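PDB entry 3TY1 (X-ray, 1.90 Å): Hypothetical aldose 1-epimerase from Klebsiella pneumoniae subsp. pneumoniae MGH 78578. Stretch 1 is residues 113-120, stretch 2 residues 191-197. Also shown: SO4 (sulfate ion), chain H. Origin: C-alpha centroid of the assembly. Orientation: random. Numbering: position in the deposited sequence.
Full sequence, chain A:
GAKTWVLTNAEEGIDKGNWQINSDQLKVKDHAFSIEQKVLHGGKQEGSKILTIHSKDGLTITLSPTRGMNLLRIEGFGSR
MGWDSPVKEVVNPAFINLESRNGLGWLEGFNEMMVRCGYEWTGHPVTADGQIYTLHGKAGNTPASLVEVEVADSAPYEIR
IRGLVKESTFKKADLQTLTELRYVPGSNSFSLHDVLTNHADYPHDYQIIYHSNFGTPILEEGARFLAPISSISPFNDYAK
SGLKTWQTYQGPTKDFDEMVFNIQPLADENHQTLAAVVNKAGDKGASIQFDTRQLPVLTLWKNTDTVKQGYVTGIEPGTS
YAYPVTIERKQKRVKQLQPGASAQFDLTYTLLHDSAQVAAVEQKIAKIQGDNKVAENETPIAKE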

# COMPACT_ATOMS: atom_id res chain seq x y z
N MSE A 113 -17.00 -5.99 -14.51
CA MSE A 113 -17.64 -6.86 -15.45
C MSE A 113 -16.69 -8.01 -15.83
O MSE A 113 -17.16 -9.13 -16.05
CB MSE A 113 -18.08 -6.06 -16.67
CG MSE A 113 -18.78 -6.87 -17.73
SE MSE A 113 -17.61 -7.54 -19.16
CE MSE A 113 -18.13 -9.26 -19.08
N MSE A 114 -15.38 -7.76 -15.95
CA MSE A 114 -14.42 -8.85 -16.25
C MSE A 114 -13.09 -8.62 -15.51
O MSE A 114 -12.42 -7.63 -15.77
CB MSE A 114 -14.22 -9.02 -17.78
CG MSE A 114 -13.79 -10.42 -18.27
SE MSE A 114 -12.01 -10.87 -17.67
CE MSE A 114 -11.02 -9.56 -18.73
N VAL A 115 -12.76 -9.52 -14.59
CA VAL A 115 -11.50 -9.51 -13.86
C VAL A 115 -10.64 -10.69 -14.27
O VAL A 115 -11.11 -11.82 -14.24
CB VAL A 115 -11.70 -9.66 -12.34
CG1 VAL A 115 -10.31 -9.58 -11.64
CG2 VAL A 115 -12.64 -8.61 -11.83
N ARG A 116 -9.38 -10.45 -14.67
CA ARG A 116 -8.46 -11.57 -14.91
C ARG A 116 -7.99 -12.01 -13.53
O ARG A 116 -7.29 -11.27 -12.86
CB ARG A 116 -7.30 -11.12 -15.79
CG ARG A 116 -7.74 -10.86 -17.24
CD ARG A 116 -6.63 -10.21 -18.10
NE ARG A 116 -7.08 -9.90 -19.47
CZ ARG A 116 -7.71 -8.78 -19.83
NH1 ARG A 116 -8.04 -7.89 -18.94
NH2 ARG A 116 -8.05 -8.56 -21.11
N CYS A 117 -8.41 -13.20 -13.11
CA CYS A 117 -8.07 -13.76 -11.80
C CYS A 117 -6.91 -14.72 -12.06
O CYS A 117 -7.12 -15.88 -12.41
CB CYS A 117 -9.27 -14.47 -11.22
SG CYS A 117 -10.67 -13.38 -10.94
N GLY A 118 -5.70 -14.19 -11.96
CA GLY A 118 -4.48 -14.90 -12.36
C GLY A 118 -3.33 -13.89 -12.33
O GLY A 118 -3.49 -12.85 -11.72
N TYR A 119 -2.18 -14.15 -12.97
CA TYR A 119 -1.86 -15.42 -13.66
C TYR A 119 -0.94 -16.32 -12.86
O TYR A 119 -0.91 -17.53 -13.07
CB TYR A 119 -1.24 -15.14 -15.03
CG TYR A 119 -2.23 -14.59 -16.03
CD1 TYR A 119 -2.58 -13.24 -16.02
CD2 TYR A 119 -2.82 -15.42 -17.00
CE1 TYR A 119 -3.49 -12.73 -16.93
CE2 TYR A 119 -3.73 -14.90 -17.94
CZ TYR A 119 -4.07 -13.55 -17.88
OH TYR A 119 -4.96 -13.02 -18.78
N GLU A 120 -0.19 -15.74 -11.93
CA GLU A 120 0.74 -16.54 -11.11
C GLU A 120 -0.03 -17.58 -10.25
O GLU A 120 0.44 -18.71 -10.05
CB GLU A 120 1.62 -15.61 -10.26
CG GLU A 120 2.88 -16.27 -9.75
CD GLU A 120 3.68 -15.42 -8.77
OE1 GLU A 120 3.72 -14.18 -8.92
OE2 GLU A 120 4.33 -16.01 -7.88
N SER A 191 -13.76 -8.69 -28.58
CA SER A 191 -12.99 -9.91 -28.33
C SER A 191 -11.76 -9.57 -27.52
O SER A 191 -11.29 -8.43 -27.53
CB SER A 191 -12.62 -10.60 -29.64
OG SER A 191 -11.80 -9.74 -30.42
N LEU A 192 -11.28 -10.56 -26.77
CA LEU A 192 -10.02 -10.50 -26.06
C LEU A 192 -9.07 -11.49 -26.74
O LEU A 192 -9.48 -12.59 -27.08
CB LEU A 192 -10.20 -10.95 -24.60
CG LEU A 192 -11.20 -10.14 -23.78
CD1 LEU A 192 -11.20 -10.67 -22.31
CD2 LEU A 192 -10.82 -8.66 -23.84
N HIS A 193 -7.82 -11.08 -26.88
CA HIS A 193 -6.73 -11.88 -27.41
C HIS A 193 -5.53 -11.61 -26.55
O HIS A 193 -4.65 -10.85 -26.92
CB HIS A 193 -6.49 -11.54 -28.87
CG HIS A 193 -7.65 -11.88 -29.73
ND1 HIS A 193 -7.94 -13.18 -30.10
CD2 HIS A 193 -8.64 -11.11 -30.24
CE1 HIS A 193 -9.04 -13.18 -30.83
NE2 HIS A 193 -9.48 -11.94 -30.94
N ASP A 194 -5.54 -12.20 -25.35
CA ASP A 194 -4.47 -12.01 -24.41
C ASP A 194 -3.37 -13.04 -24.69
O ASP A 194 -3.66 -14.16 -25.14
CB ASP A 194 -4.95 -12.18 -22.94
CG ASP A 194 -6.09 -11.26 -22.56
OD1 ASP A 194 -6.27 -10.17 -23.19
OD2 ASP A 194 -6.85 -11.65 -21.64
N VAL A 195 -2.13 -12.66 -24.40
CA VAL A 195 -0.99 -13.55 -24.52
C VAL A 195 -0.14 -13.49 -23.24
O VAL A 195 0.44 -12.46 -22.92
CB VAL A 195 -0.08 -13.21 -25.74
CG1 VAL A 195 1.06 -14.25 -25.86
CG2 VAL A 195 -0.88 -13.13 -27.06
N LEU A 196 -0.12 -14.59 -22.49
CA LEU A 196 0.72 -14.73 -21.30
C LEU A 196 2.06 -15.26 -21.79
O LEU A 196 2.09 -16.24 -22.57
CB LEU A 196 0.11 -15.74 -20.34
CG LEU A 196 0.93 -16.18 -19.13
CD1 LEU A 196 1.09 -15.06 -18.14
CD2 LEU A 196 0.28 -17.37 -18.49
N THR A 197 3.15 -14.63 -21.36
CA THR A 197 4.49 -15.10 -21.69
C THR A 197 5.33 -15.27 -20.43
O THR A 197 5.33 -14.42 -19.53
CB THR A 197 5.21 -14.18 -22.67
OG1 THR A 197 4.43 -14.06 -23.86
CG2 THR A 197 6.57 -14.71 -23.07
S SO4 H . -11.42 -11.23 -33.79
O1 SO4 H . -12.78 -10.93 -34.24
O2 SO4 H . -10.69 -12.05 -34.75
O3 SO4 H . -10.70 -9.97 -33.65
O4 SO4 H . -11.47 -11.96 -32.52

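The two strands run in roughly the same direction, their N-to-C axes 25° apart, but their closest approach of 10.2 Å is far too wide for backbone hydrogen bonding between neighbours in one sheet. Contact is therefore made by side chains, and the CA register pairs Met114 with Leu192, Arg116 with Asp194 and Tyr119 with Leu196. About 271 Å² is buried, counting both sides.

Met113, modelled like Met114 as selenomethionine, precedes the strand and stays out of reach, Met113 CE lying 7.8 Å from Leu192 CD1. Met114 opens the contact. Its CA-to-CB bond points toward stretch 2, and chi2 and chi3 are both m, bringing Met114 CE to 3.8 Å from Leu192 CD1. This is an apolar contact at van der Waals distance, with no directional component. Val115, next in the strand, makes no contact, as expected from the alternation of side chains along an extended chain.

Arg116 supplies the polar centre. Its side chain is extended through chi2 and chi3, both t, so the side chain carries the guanidinium across much of the 10.3 Å between Arg116 CA and Asp194 CA. Arg116 NE donates to Asp194 OD2 at 2.8 Å with an N-H...acceptor angle of 168°, nearly linear. Arg116 NH2 donates to Asp194 OD1 at 3.2 Å and 148°, so the salt bridge engages both carboxylate oxygens. A further bond from Arg116 NH2 to Asp194 OD2, at 3.4 Å and 132°, is weak. OD2 lies at the edge of the guanidinium, near its plane, where the N-H bonds point. Both partners are buried, so this pairing offsets charge away from solvent. Arg116 NH2 also comes within 3.9 Å of Leu192 CD2, placing the apolar and ionic contacts side by side.

Cys117 and Gly118 do not touch stretch 2. A cis peptide bond joins Gly118 to Tyr119, whose CA-to-CB bond points toward stretch 2. Tyr119 CB packs 3.9 Å from Leu196 CD1, an apolar contact where the register is tightest, Tyr119 CA and Leu196 CA being 8.1 Å apart. At the far end of the side chain, Tyr119 OH lies 3.7 Å from Asp194 OD2, a proximity too long to count as a hydrogen bond; the hydroxyl is satisfied elsewhere in the structure. Tyr119 thus reaches two residues of stretch 2 and has the largest covered area, 63 Å². Glu120 ends the stretch without contact, its CA-to-CB bond pointing sideways and the end of its side chain leading away from stretch 2.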